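Local coordinates for aldehyde dehydrogenase 12 (Zea mays, PDB 6D97), which catalyses the NAD+-dependent oxidation of L-glutamate gamma-semialdehyde to glutamate, the last step of proline catabolism in plants, at residues Ala43-Phe48 with Ile72-Val77; Phe200-Pro205 with Ser228-Gln233; Leu221-Lys226 with Met248-Ser253. All coordinates share one frame; numbering follows the deposited sequence.

Interaction 1: residues Ala43-Phe48 with Ile72-Val77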
loop_
_atom_site.group_PDB
_atom_site.type_symbol
_atom_site.label_atom_id
_atom_site.label_comp_id
_atom_site.label_asym_id
_atom_site.label_seq_id
_atom_site.Cartn_x
_atom_site.Cartn_y
_atom_site.Cartn_z
ATOM N N ALA A 43 23.396 -42.445 6.679
ATOM C CA ALA A 43 22.523 -41.621 7.497
ATOM C C ALA A 43 21.078 -42.048 7.288
ATOM O O ALA A 43 20.743 -42.718 6.307
ATOM C CB ALA A 43 22.684 -40.137 7.154
ATOM N N GLU A 44 20.217 -41.658 8.221
ATOM C CA GLU A 44 18.793 -41.915 8.094
ATOM C C GLU A 44 18.012 -40.613 8.181
ATOM O O GLU A 44 18.428 -39.658 8.847
ATOM C CB GLU A 44 18.289 -42.903 9.157
ATOM C CG GLU A 44 18.481 -42.480 10.600
ATOM C CD GLU A 44 17.758 -43.409 11.566
ATOM O OE1 GLU A 44 16.743 -42.980 12.160
ATOM O OE2 GLU A 44 18.197 -44.573 11.715
ATOM N N VAL A 45 16.884 -40.582 7.478
ATOM C CA VAL A 45 15.970 -39.447 7.472
ATOM C C VAL A 45 14.644 -39.912 8.048
ATOM O O VAL A 45 14.081 -40.915 7.592
ATOM C CB VAL A 45 15.776 -38.878 6.055
ATOM C CG1 VAL A 45 14.836 -37.677 6.089
ATOM C CG2 VAL A 45 17.113 -38.508 5.462
ATOM N N GLN A 46 14.150 -39.190 9.043
ATOM C CA GLN A 46 12.927 -39.563 9.731
ATOM C C GLN A 46 11.807 -38.593 9.394
ATOM O O GLN A 46 12.024 -37.497 8.869
ATOM C CB GLN A 46 13.146 -39.605 11.246
ATOM C CG GLN A 46 14.214 -40.588 11.686
ATOM C CD GLN A 46 14.427 -40.580 13.181
ATOM O OE1 GLN A 46 15.252 -39.828 13.696
ATOM N NE2 GLN A 46 13.672 -41.410 13.890
ATOM N N ASN A 47 10.595 -39.021 9.711
ATOM C CA ASN A 47 9.438 -38.150 9.657
ATOM C C ASN A 47 9.257 -37.454 11.000
ATOM O O ASN A 47 9.779 -37.886 12.029
ATOM C CB ASN A 47 8.179 -38.942 9.299
ATOM C CG ASN A 47 8.377 -39.837 8.089
ATOM O OD1 ASN A 47 8.440 -39.362 6.952
ATOM N ND2 ASN A 47 8.481 -41.143 8.328
ATOM N N PHE A 48 8.508 -36.357 10.975
ATOM C CA PHE A 48 8.088 -35.667 12.186
ATOM C C PHE A 48 6.581 -35.492 12.119
ATOM O O PHE A 48 6.070 -34.855 11.192
ATOM C CB PHE A 48 8.785 -34.312 12.327
ATOM C CG PHE A 48 8.629 -33.688 13.682
ATOM C CD1 PHE A 48 9.456 -34.062 14.726
ATOM C CD2 PHE A 48 7.667 -32.718 13.907
ATOM C CE1 PHE A 48 9.323 -33.485 15.970
ATOM C CE2 PHE A 48 7.532 -32.139 15.148
ATOM C CZ PHE A 48 8.357 -32.525 16.182
ATOM N N ILE A 72 21.969 -43.071 2.253
ATOM C CA ILE A 72 20.906 -42.477 3.064
ATOM C C ILE A 72 19.677 -43.375 2.995
ATOM O O ILE A 72 19.202 -43.695 1.902
ATOM C CB ILE A 72 20.530 -41.055 2.598
ATOM C CG1 ILE A 72 21.712 -40.091 2.738
ATOM C CG2 ILE A 72 19.333 -40.535 3.387
ATOM C CD1 ILE A 72 21.499 -38.758 2.058
ATOM N N LYS A 73 19.152 -43.771 4.154
ATOM C CA LYS A 73 17.874 -44.469 4.205
ATOM C C LYS A 73 16.792 -43.513 4.692
ATOM O O LYS A 73 17.007 -42.734 5.624
ATOM C CB LYS A 73 17.934 -45.720 5.091
ATOM C CG LYS A 73 18.276 -45.507 6.552
ATOM C CD LYS A 73 18.220 -46.849 7.291
ATOM C CE LYS A 73 18.443 -46.704 8.793
ATOM N NZ LYS A 73 18.179 -47.986 9.514
ATOM N N VAL A 74 15.638 -43.560 4.032
ATOM C CA VAL A 74 14.552 -42.613 4.247
ATOM C C VAL A 74 13.328 -43.382 4.725
ATOM O O VAL A 74 12.959 -44.403 4.133
ATOM C CB VAL A 74 14.242 -41.819 2.964
ATOM C CG1 VAL A 74 13.083 -40.869 3.184
ATOM C CG2 VAL A 74 15.483 -41.060 2.506
ATOM N N ALA A 75 12.701 -42.892 5.795
ATOM C CA ALA A 75 11.545 -43.559 6.395
ATOM C C ALA A 75 10.284 -43.204 5.608
ATOM O O ALA A 75 9.423 -42.438 6.045
ATOM C CB ALA A 75 11.412 -43.175 7.862
ATOM N N GLU A 76 10.175 -43.796 4.422
ATOM C CA GLU A 76 9.066 -43.467 3.535
ATOM C C GLU A 76 7.776 -44.099 4.044
ATOM O O GLU A 76 7.705 -45.314 4.255
ATOM C CB GLU A 76 9.375 -43.907 2.107
ATOM C CG GLU A 76 10.251 -42.898 1.370
ATOM C CD GLU A 76 10.360 -43.172 -0.114
ATOM O OE1 GLU A 76 10.066 -44.311 -0.529
ATOM O OE2 GLU A 76 10.725 -42.244 -0.867
ATOM N N VAL A 77 6.763 -43.263 4.248
ATOM C CA VAL A 77 5.462 -43.702 4.736
ATOM C C VAL A 77 4.684 -44.336 3.593
ATOM O O VAL A 77 4.712 -43.851 2.456
ATOM C CB VAL A 77 4.695 -42.512 5.343
ATOM C CG1 VAL A 77 3.275 -42.909 5.722
ATOM C CG2 VAL A 77 5.441 -41.963 6.546
#

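Interaction 2: residues Phe200-Pro205 with Ser228-Gln233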
loop_
_atom_site.group_PDB
_atom_site.type_symbol
_atom_site.label_atom_id
_atom_site.label_comp_id
_atom_site.label_asym_id
_atom_site.label_seq_id
_atom_site.Cartn_x
_atom_site.Cartn_y
_atom_site.Cartn_z
ATOM N N PHE A 200 16.484 -27.832 -5.145
ATOM C CA PHE A 200 16.789 -26.873 -4.082
ATOM C C PHE A 200 16.317 -27.468 -2.763
ATOM O O PHE A 200 15.196 -27.190 -2.306
ATOM C CB PHE A 200 16.150 -25.512 -4.352
ATOM C CG PHE A 200 16.785 -24.761 -5.494
ATOM C CD1 PHE A 200 17.958 -24.045 -5.304
ATOM C CD2 PHE A 200 16.213 -24.776 -6.757
ATOM C CE1 PHE A 200 18.549 -23.358 -6.348
ATOM C CE2 PHE A 200 16.797 -24.089 -7.807
ATOM C CZ PHE A 200 17.967 -23.381 -7.602
ATOM N N PRO A 201 17.145 -28.289 -2.109
ATOM C CA PRO A 201 16.678 -29.031 -0.927
ATOM C C PRO A 201 16.430 -28.165 0.298
ATOM O O PRO A 201 15.847 -28.663 1.270
ATOM C CB PRO A 201 17.816 -30.032 -0.668
ATOM C CG PRO A 201 18.665 -30.017 -1.912
ATOM C CD PRO A 201 18.526 -28.642 -2.475
ATOM N N LEU A 202 16.854 -26.904 0.296
ATOM C CA LEU A 202 16.670 -26.023 1.443
ATOM C C LEU A 202 15.830 -24.799 1.116
ATOM O O LEU A 202 14.838 -24.531 1.803
ATOM C CB LEU A 202 18.035 -25.580 1.992
ATOM C CG LEU A 202 17.977 -24.611 3.176
ATOM C CD1 LEU A 202 17.456 -25.326 4.415
ATOM C CD2 LEU A 202 19.338 -23.994 3.441
ATOM N N GLU A 203 16.197 -24.058 0.068
ATOM C CA GLU A 203 15.628 -22.733 -0.165
ATOM C C GLU A 203 14.123 -22.795 -0.398
ATOM O O GLU A 203 13.359 -22.052 0.229
ATOM C CB GLU A 203 16.325 -22.074 -1.355
ATOM C CG GLU A 203 15.811 -20.691 -1.701
ATOM C CD GLU A 203 16.527 -20.102 -2.901
ATOM O OE1 GLU A 203 17.667 -20.529 -3.183
ATOM O OE2 GLU A 203 15.952 -19.219 -3.568
ATOM N N ILE A 204 13.678 -23.662 -1.301
ATOM C CA ILE A 204 12.261 -23.720 -1.657
ATOM C C ILE A 204 11.433 -24.210 -0.470
ATOM O O ILE A 204 10.498 -23.508 -0.058
ATOM C CB ILE A 204 12.026 -24.590 -2.903
ATOM C CG1 ILE A 204 12.693 -23.969 -4.130
ATOM C CG2 ILE A 204 10.539 -24.790 -3.127
ATOM C CD1 ILE A 204 12.620 -24.845 -5.358
ATOM N N PRO A 205 11.719 -25.381 0.120
ATOM C CA PRO A 205 10.870 -25.835 1.238
ATOM C C PRO A 205 10.912 -24.928 2.458
ATOM O O PRO A 205 9.866 -24.701 3.077
ATOM C CB PRO A 205 11.413 -27.238 1.545
ATOM C CG PRO A 205 12.766 -27.273 0.945
ATOM C CD PRO A 205 12.719 -26.403 -0.247
ATOM N N SER A 228 15.604 -34.969 1.052
ATOM C CA SER A 228 14.861 -34.510 2.220
ATOM C C SER A 228 15.705 -34.469 3.484
ATOM O O SER A 228 15.234 -33.952 4.503
ATOM C CB SER A 228 13.636 -35.396 2.457
ATOM O OG SER A 228 14.009 -36.746 2.681
ATOM N N ILE A 229 16.929 -35.007 3.447
ATOM C CA ILE A 229 17.799 -34.961 4.617
ATOM C C ILE A 229 18.100 -33.523 4.998
ATOM O O ILE A 229 18.276 -33.207 6.181
ATOM C CB ILE A 229 19.093 -35.767 4.359
ATOM C CG1 ILE A 229 19.845 -36.011 5.669
ATOM C CG2 ILE A 229 19.997 -35.057 3.354
ATOM C CD1 ILE A 229 20.894 -37.113 5.580
ATOM N N VAL A 230 18.125 -32.622 4.014
ATOM C CA VAL A 230 18.498 -31.235 4.272
ATOM C C VAL A 230 17.441 -30.557 5.131
ATOM O O VAL A 230 17.739 -29.996 6.192
ATOM C CB VAL A 230 18.711 -30.479 2.950
ATOM C CG1 VAL A 230 18.974 -29.008 3.225
ATOM C CG2 VAL A 230 19.857 -31.103 2.174
ATOM N N MET A 231 16.182 -30.603 4.685
ATOM C CA MET A 231 15.111 -29.993 5.465
ATOM C C MET A 231 14.928 -30.689 6.802
ATOM O O MET A 231 14.490 -30.059 7.770
ATOM C CB MET A 231 13.798 -30.006 4.686
ATOM C CG MET A 231 13.576 -28.761 3.869
ATOM S SD MET A 231 13.874 -27.220 4.761
ATOM C CE MET A 231 12.475 -27.197 5.874
ATOM N N GLU A 232 15.251 -31.981 6.881
ATOM C CA GLU A 232 15.187 -32.672 8.163
ATOM C C GLU A 232 16.147 -32.036 9.160
ATOM O O GLU A 232 15.779 -31.763 10.309
ATOM C CB GLU A 232 15.498 -34.157 7.974
ATOM C CG GLU A 232 14.912 -35.043 9.059
ATOM C CD GLU A 232 15.954 -35.867 9.779
ATOM O OE1 GLU A 232 15.775 -37.097 9.876
ATOM O OE2 GLU A 232 16.954 -35.285 10.249
ATOM N N GLN A 233 17.381 -31.772 8.725
ATOM C CA GLN A 233 18.336 -31.059 9.570
ATOM C C GLN A 233 17.871 -29.636 9.847
ATOM O O GLN A 233 18.036 -29.129 10.962
ATOM C CB GLN A 233 19.714 -31.056 8.909
ATOM C CG GLN A 233 20.259 -32.445 8.632
ATOM C CD GLN A 233 20.402 -33.272 9.893
ATOM O OE1 GLN A 233 21.132 -32.904 10.812
ATOM N NE2 GLN A 233 19.695 -34.392 9.948
HETATM O O HOH W 1 15.451 -31.180 2.125
#

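Interaction 3: residues Leu221-Lys226 with Met248-Ser253. With NAD (nicotinamide-adenine-dinucleotide), chain E.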
loop_
_atom_site.group_PDB
_atom_site.type_symbol
_atom_site.label_atom_id
_atom_site.label_comp_id
_atom_site.label_asym_id
_atom_site.label_seq_id
_atom_site.Cartn_x
_atom_site.Cartn_y
_atom_site.Cartn_z
ATOM N N LEU A 221 4.906 -30.875 5.399
ATOM C CA LEU A 221 5.948 -30.605 4.421
ATOM C C LEU A 221 6.490 -31.914 3.867
ATOM O O LEU A 221 6.884 -32.802 4.629
ATOM C CB LEU A 221 7.082 -29.784 5.037
ATOM C CG LEU A 221 8.312 -29.639 4.141
ATOM C CD1 LEU A 221 7.997 -28.858 2.874
ATOM C CD2 LEU A 221 9.446 -28.984 4.898
ATOM N N LYS A 222 6.505 -32.028 2.543
ATOM C CA LYS A 222 7.059 -33.189 1.861
ATOM C C LYS A 222 8.134 -32.717 0.894
ATOM O O LYS A 222 7.858 -31.913 -0.004
ATOM C CB LYS A 222 5.967 -33.967 1.126
ATOM C CG LYS A 222 6.441 -35.255 0.475
ATOM C CD LYS A 222 6.164 -35.237 -1.018
ATOM C CE LYS A 222 6.482 -36.576 -1.664
ATOM N NZ LYS A 222 7.949 -36.835 -1.712
ATOM N N VAL A 223 9.353 -33.212 1.082
ATOM C CA VAL A 223 10.477 -32.930 0.199
ATOM C C VAL A 223 10.869 -34.232 -0.483
ATOM O O VAL A 223 10.789 -35.306 0.125
ATOM C CB VAL A 223 11.667 -32.322 0.973
ATOM C CG1 VAL A 223 12.837 -32.020 0.041
ATOM C CG2 VAL A 223 11.223 -31.063 1.709
ATOM N N ASP A 224 11.255 -34.133 -1.758
ATOM C CA ASP A 224 11.744 -35.269 -2.529
ATOM C C ASP A 224 12.717 -36.091 -1.702
ATOM O O ASP A 224 13.700 -35.563 -1.170
ATOM C CB ASP A 224 12.421 -34.780 -3.814
ATOM C CG ASP A 224 12.652 -35.899 -4.818
ATOM O OD1 ASP A 224 13.366 -36.875 -4.495
ATOM O OD2 ASP A 224 12.098 -35.810 -5.933
ATOM N N SER A 225 12.426 -37.390 -1.576
ATOM C CA SER A 225 13.172 -38.237 -0.652
ATOM C C SER A 225 14.656 -38.262 -0.976
ATOM O O SER A 225 15.475 -38.559 -0.101
ATOM C CB SER A 225 12.616 -39.660 -0.666
ATOM O OG SER A 225 11.300 -39.700 -0.142
ATOM N N LYS A 226 15.021 -37.957 -2.223
ATOM C CA LYS A 226 16.432 -37.938 -2.586
ATOM C C LYS A 226 17.211 -36.906 -1.781
ATOM O O LYS A 226 18.400 -37.102 -1.514
ATOM C CB LYS A 226 16.588 -37.664 -4.082
ATOM C CG LYS A 226 16.283 -38.847 -4.983
ATOM C CD LYS A 226 16.638 -38.533 -6.430
ATOM C CE LYS A 226 15.437 -38.709 -7.350
ATOM N NZ LYS A 226 14.352 -37.728 -7.053
ATOM N N MET A 248 3.997 -28.125 12.881
ATOM C CA MET A 248 4.165 -28.643 11.530
ATOM C C MET A 248 4.508 -30.125 11.569
ATOM O O MET A 248 4.952 -30.661 12.589
ATOM C CB MET A 248 5.240 -27.868 10.752
ATOM C CG MET A 248 6.675 -28.060 11.243
ATOM S SD MET A 248 7.553 -29.483 10.545
ATOM C CE MET A 248 7.677 -29.017 8.821
ATOM N N ASP A 249 4.306 -30.776 10.425
ATOM C CA ASP A 249 4.654 -32.174 10.231
ATOM C C ASP A 249 5.577 -32.309 9.028
ATOM O O ASP A 249 5.589 -31.466 8.127
ATOM C CB ASP A 249 3.408 -33.039 10.028
ATOM C CG ASP A 249 2.490 -33.018 11.225
ATOM O OD1 ASP A 249 2.975 -33.239 12.354
ATOM O OD2 ASP A 249 1.286 -32.766 11.039
ATOM N N PHE A 250 6.334 -33.404 9.014
ATOM C CA PHE A 250 7.323 -33.677 7.977
ATOM C C PHE A 250 7.128 -35.113 7.514
ATOM O O PHE A 250 7.299 -36.042 8.307
ATOM C CB PHE A 250 8.736 -33.458 8.531
ATOM C CG PHE A 250 9.831 -33.554 7.508
ATOM C CD1 PHE A 250 9.836 -32.737 6.387
ATOM C CD2 PHE A 250 10.885 -34.435 7.699
ATOM C CE1 PHE A 250 10.863 -32.817 5.460
ATOM C CE2 PHE A 250 11.912 -34.524 6.780
ATOM C CZ PHE A 250 11.905 -33.714 5.658
ATOM N N ILE A 251 6.749 -35.302 6.252
ATOM C CA ILE A 251 6.460 -36.631 5.724
ATOM C C ILE A 251 7.416 -36.931 4.576
ATOM O O ILE A 251 7.686 -36.065 3.735
ATOM C CB ILE A 251 4.991 -36.768 5.273
ATOM C CG1 ILE A 251 4.719 -38.192 4.778
ATOM C CG2 ILE A 251 4.645 -35.748 4.197
ATOM C CD1 ILE A 251 3.246 -38.529 4.619
ATOM N N ASN A 252 7.947 -38.150 4.561
ATOM C CA ASN A 252 8.727 -38.665 3.446
ATOM C C ASN A 252 7.940 -39.799 2.802
ATOM O O ASN A 252 7.458 -40.696 3.501
ATOM C CB ASN A 252 10.101 -39.165 3.903
ATOM C CG ASN A 252 10.933 -38.088 4.579
ATOM O OD1 ASN A 252 11.715 -37.393 3.933
ATOM N ND2 ASN A 252 10.794 -37.972 5.894
ATOM N N SER A 253 7.798 -39.750 1.482
ATOM C CA SER A 253 7.035 -40.764 0.763
ATOM C C SER A 253 7.284 -40.586 -0.725
ATOM O O SER A 253 7.858 -39.585 -1.164
ATOM C CB SER A 253 5.536 -40.673 1.066
ATOM O OG SER A 253 4.971 -39.502 0.501
HETATM P PA NAD E . 8.240 -33.785 -9.538
HETATM O O1A NAD E . 6.847 -33.285 -10.038
HETATM O O2A NAD E . 8.787 -35.032 -10.033
HETATM O O5B NAD E . 8.431 -34.110 -8.110
HETATM C C5B NAD E . 8.412 -33.079 -7.152
HETATM C C4B NAD E . 7.775 -33.478 -5.825
HETATM O O4B NAD E . 6.405 -33.816 -5.952
HETATM C C3B NAD E . 8.481 -34.604 -5.142
HETATM O O3B NAD E . 8.528 -34.399 -3.783
HETATM C C2B NAD E . 7.634 -35.756 -5.472
HETATM O O2B NAD E . 7.761 -36.746 -4.525
HETATM C C1B NAD E . 6.291 -35.128 -5.467
HETATM N N9A NAD E . 5.277 -35.822 -6.232
HETATM C C8A NAD E . 5.409 -36.474 -7.445
HETATM N N7A NAD E . 4.217 -36.955 -7.817
HETATM C C5A NAD E . 3.262 -36.620 -6.862
HETATM C C6A NAD E . 1.905 -36.837 -6.719
HETATM N N6A NAD E . 1.195 -37.574 -7.727
HETATM N N1A NAD E . 1.253 -36.368 -5.645
HETATM C C2A NAD E . 1.894 -35.667 -4.675
HETATM N N3A NAD E . 3.228 -35.432 -4.779
HETATM C C4A NAD E . 3.921 -35.888 -5.842
HETATM O O3 NAD E . 9.430 -32.952 -9.754
HETATM P PN NAD E . 10.698 -33.318 -10.639
HETATM O O1N NAD E . 11.481 -31.956 -10.694
HETATM O O2N NAD E . 11.571 -34.332 -9.959
HETATM O O5D NAD E . 10.378 -33.741 -12.048
HETATM O O HOH W 2 9.660 -37.733 0.489
HETATM O O HOH W 3 10.139 -35.189 2.976
HETATM O O HOH W 4 10.081 -38.707 -2.850
#

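Interaction 1: residues Ala43-Phe48 with Ile72-Val77
Ile72 enters the contact through CG2, which lies anti to its backbone N and meets Val45 CG2 at 3.7 Å; Ile229 of helix 229-240 covers both residues. Lys73 is held at both ends of its backbone, its N giving to Ala43 O at 2.9 Å and its O receiving Val45 N at 2.8 Å, each nearly along the C=O axis. On the opposite face its extended side chain runs alongside Glu44, bringing CE within 3.6 Å of Glu44 OE2. The charges come no closer than 4.1 Å between Lys73 NZ and Glu44 OE2, short of a salt bridge; Trp59 gives Lys73 a cation-pi partner. Val74 rests CG2 against Val45 CB. Ala75 N bonds to Val45 O at 3.0 Å, after which an inverse gamma turn at Ala75 bends the chain. Ala75 O receives Asn47 ND2 at 2.8 Å on an in-plane lone pair, while Asn47 OD1 accepts from Asn252 N and Val77 CG2 lies against the amide. An alanine in place of Asn47 would lose both bonds and probably loosen this strand end's hold on the turn and on Asn252. This is a parallel pair at the centre of a four-stranded mixed sheet beside the Rossmann-type NAD-binding domain.

Interaction 2: residues Phe200-Pro205 with Ser228-Gln233
The non-helical backbone at Pro201 and Leu202, just ahead of helix 203-214, passes the first turn of helix 229-240 with CA atoms 5.9 Å apart for both Pro201 to Val230 and Leu202 to Met231. Val230 grips segment 200-205 with its two branches. CG2, beside its own backbone N, meets the Pro201 ring at CB, 3.7 Å away, whereas CG1, anti to that N, touches Leu202 CB at 3.8 Å. The Leu202 side chain stands roughly at right angles to those of Val230 and Met231, and its CD1 reaches Met231 SD at 4.1 Å. Met231 carries the other half of the contact. Its chi1 of -91° departs from the usual staggered position, and further bends at chi2 and chi3 fold the chain obliquely across Pro205. Met231 CG is pressed to 3.4 Å from Pro205 CG, tighter than ordinary van der Waals contact, and SD lies alongside CB and CG of the same ring. Next to these apolar contacts a single water joins the backbones, donating to Pro201 O at 2.7 Å and accepting from Met231 N at 2.7 Å. Glu148 of helix 142-157 fixes the start of helix 203-214 from elsewhere, its OE1 accepting from Leu202 N and Glu203 N. Adhesion between these helix beginnings is thus carried by close-fitting aliphatic and sulfur surfaces, with all five touching residues buried, and the water satisfies polar backbone atoms that would otherwise face each other too far apart to bond directly.

Interaction 3: residues Leu221-Lys226 with Met248-Ser253
Lys222 starts with CG anti to its backbone N (chi1 -176°), then turns through an eclipsed-like chi2 of -122° and a final bend at chi4 of -70°, which swings NZ to the carboxyl end of the strands. This is the strand-helix-strand unit of a Rossmann-type NAD-binding domain, in which 218-223 and 249-251 run parallel. Leu221 N donates to Asp249 O at 2.9 Å, and Leu221 O receives Ile251 N at 3.0 Å. Leu221 CD2 lies beside Phe250 CD1, and Val223 CG2 comes to the edge of the same ring. Val223 N and Ile251 O, 4.2 Å apart, cannot bond directly; a water accepts from Val223 N and lies 2.7 Å from Ile251 O, near Asn252 OD1, which Ser228 OG also meets. Lys222 NZ grips the adenine ribose of NAD, with a bond of 2.8 Å to O2B and a weak one to O3B. Ser253 O accepts from Lys222 NZ at 2.8 Å, the donor above the carbonyl plane, and probably helps keep it charged. Asp224 OD1 closes an Asx turn with Lys226 N. Ser225 OG, itself hydrogen-bonded to Glu76 OE2, accepts at 2.6 Å from a second water, which accepts from Lys222 NZ.

In the fold
Interaction 1 closes before the other two begin, whereas interactions 2 and 3 alternate along the chain, since strand 218-223 lies between helices 203-214 and 229-240. Their centres are close: about 9 Å from interaction 3 to each of the others and about 13 Å between interactions 1 and 2. Helix 229-240 sits between the small mixed sheet of interaction 1 and the parallel sheet of interaction 3, with Glu232 OE1 meeting Gln46 N on one side and Met231 CE packing on Leu221 CD2 on the other. Phe48 O to Phe250 N and Glu76 OE2 to Ser225 OG tie interactions 1 and 3 directly. The N-terminal sheet is thereby built onto the NAD-binding domain, near Lys222, which holds the ribose.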